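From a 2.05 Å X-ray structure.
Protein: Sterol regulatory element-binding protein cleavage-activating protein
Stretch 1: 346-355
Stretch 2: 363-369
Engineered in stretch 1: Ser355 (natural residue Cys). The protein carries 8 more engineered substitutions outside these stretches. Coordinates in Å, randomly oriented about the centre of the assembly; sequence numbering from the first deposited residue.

Stretch 1 (346-355) IHEVEDASES
Stretch 2, residues 363-369: YIFGMRR

The two stretches lie in one chain, where the end of stretch 1 pairs antiparallel with stretch 2, a continuous strand from Tyr363 to Arg369; together they bury 409 Å². Stretch 1 enters as a strand, with phi/psi near -120/130 from Ile346 to Val349. Ile346 and Glu348 stay out of reach, whereas His347 (chi1 t, chi2 74°) points toward stretch 2 and meets Ile364 (m, t) in a nonpolar contact, CD2 of His347 lying 3.7 Å from CD1 of Ile364.

A type I turn from Glu350 to Ser353 then reverses the chain, with Asp351 at -55/-32 and Ala352 at -60/-30, closed by Ser353 N donating to Glu350 O at 3.0 Å. Glu350 (p, t) reaches Arg368 (p, t, m), forming a salt bridge of 3.3 Å between Glu350 OE2 and Arg368 NE. The oxygen sits over one face of the guanidinium, well out of its plane, so the attraction is one of charge without a directed N-H. The Arg368 side chain also runs past the turn, its CD 3.5 Å from Ser353 OG and its NE 4.1 Å from Ala352 CB. A water extends the backbone pairing, donating to Ala352 O and accepting from Arg369 N, both at 3.0 Å.

Beyond the turn, Glu354 (-90/129) and Met367 (-142/139) form the hydrogen-bonded pair: Glu354 N to Met367 O and Met367 N to Glu354 O are both 3.0 Å, at 155°. Their side chains (t, p and m, t, p) leave the same face of the sheet, and their ends lead away from the opposing stretch. The engineered Ser355 (-133/161, chi1 p) follows as the non-hydrogen-bonded partner of Gly366, CA to CA 4.1 Å. At this close spacing, Gly366 CA approaches Glu354 O at 3.1 Å and Ser355 CA approaches Phe365 O at 3.2 Å, both as CA-H...O contacts.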

ATOM      1  N   ILE A 346       9.727  18.336   5.536  1.00 22.15           N
ATOM      2  CA  ILE A 346      10.335  17.096   5.905  1.00 25.51           C
ATOM      3  C   ILE A 346      10.011  16.821   7.355  1.00 29.90           C
ATOM      4  O   ILE A 346      10.152  17.665   8.225  1.00 26.09           O
ATOM      5  CB  ILE A 346      11.863  17.176   5.736  1.00 28.84           C
ATOM      6  CG1 ILE A 346      12.216  17.484   4.311  1.00 26.25           C
ATOM      7  CG2 ILE A 346      12.576  15.896   6.146  1.00 30.27           C
ATOM      8  CD1 ILE A 346      13.707  17.743   4.124  1.00 32.30           C
ATOM      9  N   HIS A 347       9.563  15.621   7.631  1.00 23.67           N
ATOM     10  CA  HIS A 347       9.263  15.236   8.987  1.00 18.91           C
ATOM     11  C   HIS A 347      10.022  13.938   9.214  1.00 25.08           C
ATOM     12  O   HIS A 347       9.803  12.928   8.482  1.00 22.51           O
ATOM     13  CB  HIS A 347       7.754  15.009   9.115  1.00 17.65           C
ATOM     14  CG  HIS A 347       7.304  14.635  10.489  1.00 32.52           C
ATOM     15  ND1 HIS A 347       7.231  15.540  11.524  1.00 41.18           N
ATOM     16  CD2 HIS A 347       6.985  13.431  11.025  1.00 32.46           C
ATOM     17  CE1 HIS A 347       6.875  14.916  12.636  1.00 34.43           C
ATOM     18  NE2 HIS A 347       6.722  13.640  12.355  1.00 34.01           N
ATOM     19  N   GLU A 348      10.866  13.943  10.246  1.00 20.44           N
ATOM     20  CA  GLU A 348      11.660  12.795  10.611  1.00 16.93           C
ATOM     21  C   GLU A 348      11.072  12.171  11.843  1.00 17.62           C
ATOM     22  O   GLU A 348      10.750  12.872  12.755  1.00 20.68           O
ATOM     23  CB  GLU A 348      13.101  13.260  10.928  1.00 19.70           C
ATOM     24  CG  GLU A 348      14.002  12.168  11.516  1.00 23.08           C
ATOM     25  CD  GLU A 348      15.498  12.660  11.534  1.00 64.84           C
ATOM     26  OE1 GLU A 348      16.422  11.906  11.286  1.00 62.41           O
ATOM     27  OE2 GLU A 348      15.756  13.851  11.691  1.00 66.78           O
ATOM     28  N   VAL A 349      10.956  10.863  11.878  1.00 18.43           N
ATOM     29  CA  VAL A 349      10.384  10.169  13.007  1.00 22.23           C
ATOM     30  C   VAL A 349      11.482   9.471  13.866  1.00 33.86           C
ATOM     31  O   VAL A 349      12.367   8.775  13.320  1.00 29.60           O
ATOM     32  CB  VAL A 349       9.421   9.037  12.497  1.00 23.63           C
ATOM     33  CG1 VAL A 349       8.913   8.208  13.655  1.00 21.95           C
ATOM     34  CG2 VAL A 349       8.296   9.619  11.692  1.00 18.14           C
ATOM     35  N   GLU A 350      11.322   9.534  15.182  1.00 40.34           N
ATOM     36  CA  GLU A 350      12.189   8.803  16.140  1.00 40.19           C
ATOM     37  C   GLU A 350      11.980   7.300  16.037  1.00 35.18           C
ATOM     38  O   GLU A 350      10.881   6.808  15.757  1.00 33.93           O
ATOM     39  CB  GLU A 350      11.987   9.269  17.588  1.00 40.33           C
ATOM     40  CG  GLU A 350      10.623   8.941  18.185  1.00 60.68           C
ATOM     41  CD  GLU A 350      10.523   9.385  19.646  1.00 83.02           C
ATOM     42  OE1 GLU A 350      11.584   9.520  20.296  1.00 93.29           O
ATOM     43  OE2 GLU A 350       9.396   9.591  20.156  1.00 86.92           O
ATOM     44  N   ASP A 351      13.067   6.578  16.207  1.00 34.95           N
ATOM     45  CA  ASP A 351      13.074   5.135  16.052  1.00 44.63           C
ATOM     46  C   ASP A 351      12.031   4.438  16.927  1.00 44.82           C
ATOM     47  O   ASP A 351      11.446   3.408  16.547  1.00 40.06           O
ATOM     48  CB  ASP A 351      14.467   4.606  16.417  1.00 58.33           C
ATOM     49  CG  ASP A 351      15.042   3.764  15.325  1.00 76.14           C
ATOM     50  OD1 ASP A 351      14.715   2.550  15.309  1.00 81.13           O
ATOM     51  OD2 ASP A 351      15.786   4.320  14.472  1.00 78.74           O
ATOM     52  N   ALA A 352      11.773   5.033  18.091  1.00 40.01           N
ATOM     53  CA  ALA A 352      10.881   4.439  19.047  1.00 39.03           C
ATOM     54  C   ALA A 352       9.488   4.265  18.423  1.00 35.29           C
ATOM     55  O   ALA A 352       8.787   3.338  18.820  1.00 34.97           O
ATOM     56  CB  ALA A 352      10.803   5.276  20.324  1.00 32.07           C
ATOM     57  N   SER A 353       9.086   5.127  17.476  1.00 23.63           N
ATOM     58  CA  SER A 353       7.726   5.036  16.908  1.00 26.27           C
ATOM     59  C   SER A 353       7.614   4.097  15.741  1.00 25.15           C
ATOM     60  O   SER A 353       8.380   4.138  14.844  1.00 26.34           O
ATOM     61  CB  SER A 353       7.190   6.411  16.469  1.00 22.32           C
ATOM     62  OG  SER A 353       6.736   7.166  17.533  1.00 25.43           O
ATOM     63  N   GLU A 354       6.512   3.385  15.660  1.00 21.29           N
ATOM     64  CA  GLU A 354       6.106   2.846  14.422  1.00 19.48           C
ATOM     65  C   GLU A 354       5.228   3.929  13.791  1.00 23.96           C
ATOM     66  O   GLU A 354       4.219   4.345  14.390  1.00 27.14           O
ATOM     67  CB  GLU A 354       5.310   1.570  14.634  1.00 17.53           C
ATOM     68  CG  GLU A 354       4.680   0.933  13.418  1.00 16.50           C
ATOM     69  CD  GLU A 354       5.653   0.372  12.354  1.00 33.22           C
ATOM     70  OE1 GLU A 354       6.915   0.424  12.558  1.00 29.83           O
ATOM     71  OE2 GLU A 354       5.135  -0.098  11.285  1.00 24.81           O
ATOM     72  N   SER A 355       5.503   4.292  12.548  1.00 16.67           N
ATOM     73  CA  SER A 355       4.697   5.290  11.870  1.00 15.74           C
ATOM     74  C   SER A 355       4.286   4.879  10.476  1.00 15.52           C
ATOM     75  O   SER A 355       4.944   4.066   9.858  1.00 15.52           O
ATOM     76  CB  SER A 355       5.476   6.586  11.772  1.00 15.66           C
ATOM     77  OG  SER A 355       6.489   6.533  10.827  1.00 16.45           O
ATOM     78  N   TYR A 363      -1.691  12.678   6.063  1.00 16.33           N
ATOM     79  CA  TYR A 363      -1.491  12.507   7.486  1.00 15.05           C
ATOM     80  C   TYR A 363      -0.450  11.412   7.777  1.00 22.68           C
ATOM     81  O   TYR A 363      -0.374  10.342   7.054  1.00 24.73           O
ATOM     82  CB  TYR A 363      -2.777  12.085   8.118  1.00 15.22           C
ATOM     83  CG  TYR A 363      -3.897  13.075   8.039  1.00 22.70           C
ATOM     84  CD1 TYR A 363      -4.016  14.087   8.975  1.00 20.52           C
ATOM     85  CD2 TYR A 363      -4.834  13.011   7.037  1.00 22.73           C
ATOM     86  CE1 TYR A 363      -4.985  15.055   8.903  1.00 16.77           C
ATOM     87  CE2 TYR A 363      -5.838  13.983   6.961  1.00 25.55           C
ATOM     88  CZ  TYR A 363      -5.898  14.990   7.903  1.00 26.56           C
ATOM     89  OH  TYR A 363      -6.879  15.907   7.889  1.00 27.92           O
ATOM     90  N   ILE A 364       0.357  11.659   8.806  1.00 15.45           N
ATOM     91  CA  ILE A 364       1.212  10.618   9.369  1.00 16.94           C
ATOM     92  C   ILE A 364       0.652  10.235  10.747  1.00 19.50           C
ATOM     93  O   ILE A 364       0.314  11.105  11.545  1.00 15.57           O
ATOM     94  CB  ILE A 364       2.660  11.087   9.557  1.00 15.07           C
ATOM     95  CG1 ILE A 364       3.179  11.760   8.323  1.00 14.94           C
ATOM     96  CG2 ILE A 364       3.575   9.923  10.002  1.00 15.16           C
ATOM     97  CD1 ILE A 364       4.404  12.558   8.582  1.00 23.10           C
ATOM     98  N   PHE A 365       0.614   8.950  11.043  1.00 18.20           N
ATOM     99  CA  PHE A 365       0.196   8.476  12.351  1.00 17.32           C
ATOM    100  C   PHE A 365       1.259   7.608  12.910  1.00 18.61           C
ATOM    101  O   PHE A 365       1.966   6.908  12.180  1.00 18.18           O
ATOM    102  CB  PHE A 365      -1.096   7.683  12.272  1.00 15.72           C
ATOM    103  CG  PHE A 365      -2.279   8.474  11.677  1.00 15.68           C
ATOM    104  CD1 PHE A 365      -3.061   9.301  12.494  1.00 15.85           C
ATOM    105  CD2 PHE A 365      -2.605   8.378  10.352  1.00 15.52           C
ATOM    106  CE1 PHE A 365      -4.154  10.023  11.993  1.00 15.87           C
ATOM    107  CE2 PHE A 365      -3.709   9.106   9.832  1.00 16.07           C
ATOM    108  CZ  PHE A 365      -4.467   9.937  10.643  1.00 16.10           C
ATOM    109  N   GLY A 366       1.322   7.570  14.225  1.00 15.98           N
ATOM    110  CA  GLY A 366       2.285   6.739  14.862  1.00 16.17           C
ATOM    111  C   GLY A 366       1.934   6.314  16.248  1.00 22.19           C
ATOM    112  O   GLY A 366       1.074   6.926  16.868  1.00 16.63           O
ATOM    113  N   MET A 367       2.650   5.280  16.763  1.00 18.67           N
ATOM    114  CA  MET A 367       2.487   4.809  18.119  1.00 20.79           C
ATOM    115  C   MET A 367       3.859   4.426  18.714  1.00 23.82           C
ATOM    116  O   MET A 367       4.657   3.768  18.039  1.00 18.53           O
ATOM    117  CB  MET A 367       1.601   3.567  18.153  1.00 21.66           C
ATOM    118  CG  MET A 367       0.142   3.818  17.856  1.00 28.46           C
ATOM    119  SD  MET A 367      -0.937   2.423  18.294  1.00 26.66           S
ATOM    120  CE  MET A 367      -0.860   2.436  20.083  1.00 18.14           C
ATOM    121  N   ARG A 368       4.091   4.765  19.970  1.00 21.02           N
ATOM    122  CA  ARG A 368       5.297   4.279  20.737  1.00 25.04           C
ATOM    123  C   ARG A 368       4.929   3.911  22.157  1.00 21.69           C
ATOM    124  O   ARG A 368       4.077   4.589  22.762  1.00 22.17           O
ATOM    125  CB  ARG A 368       6.415   5.303  20.845  1.00 28.61           C
ATOM    126  CG  ARG A 368       5.982   6.720  21.044  1.00 39.70           C
ATOM    127  CD  ARG A 368       7.196   7.634  21.012  1.00 49.90           C
ATOM    128  NE  ARG A 368       7.951   7.535  22.221  1.00 59.21           N
ATOM    129  CZ  ARG A 368       7.885   8.406  23.220  1.00 65.43           C
ATOM    130  NH1 ARG A 368       7.108   9.496  23.160  1.00 64.06           N
ATOM    131  NH2 ARG A 368       8.620   8.184  24.288  1.00 70.77           N
ATOM    132  N   ARG A 369       5.524   2.837  22.654  1.00 18.96           N
ATOM    133  CA  ARG A 369       5.328   2.471  24.046  1.00 28.80           C
ATOM    134  C   ARG A 369       6.318   3.322  24.853  1.00 32.39           C
ATOM    135  O   ARG A 369       7.470   3.129  24.692  1.00 35.42           O
ATOM    136  CB  ARG A 369       5.514   0.959  24.283  1.00 30.56           C
ATOM    137  CG  ARG A 369       5.082   0.545  25.710  1.00 31.64           C
ATOM    138  CD  ARG A 369       5.627  -0.760  26.219  1.00 38.79           C
ATOM    139  NE  ARG A 369       5.725  -1.703  25.158  1.00 45.79           N
ATOM    140  CZ  ARG A 369       6.842  -2.001  24.534  1.00 52.29           C
ATOM    141  NH1 ARG A 369       7.995  -1.456  24.912  1.00 51.35           N
ATOM    142  NH2 ARG A 369       6.802  -2.855  23.525  1.00 53.28           N
TER
HETATM  143  O   HOH W   1       7.673   1.519  20.984  1.00 29.81           O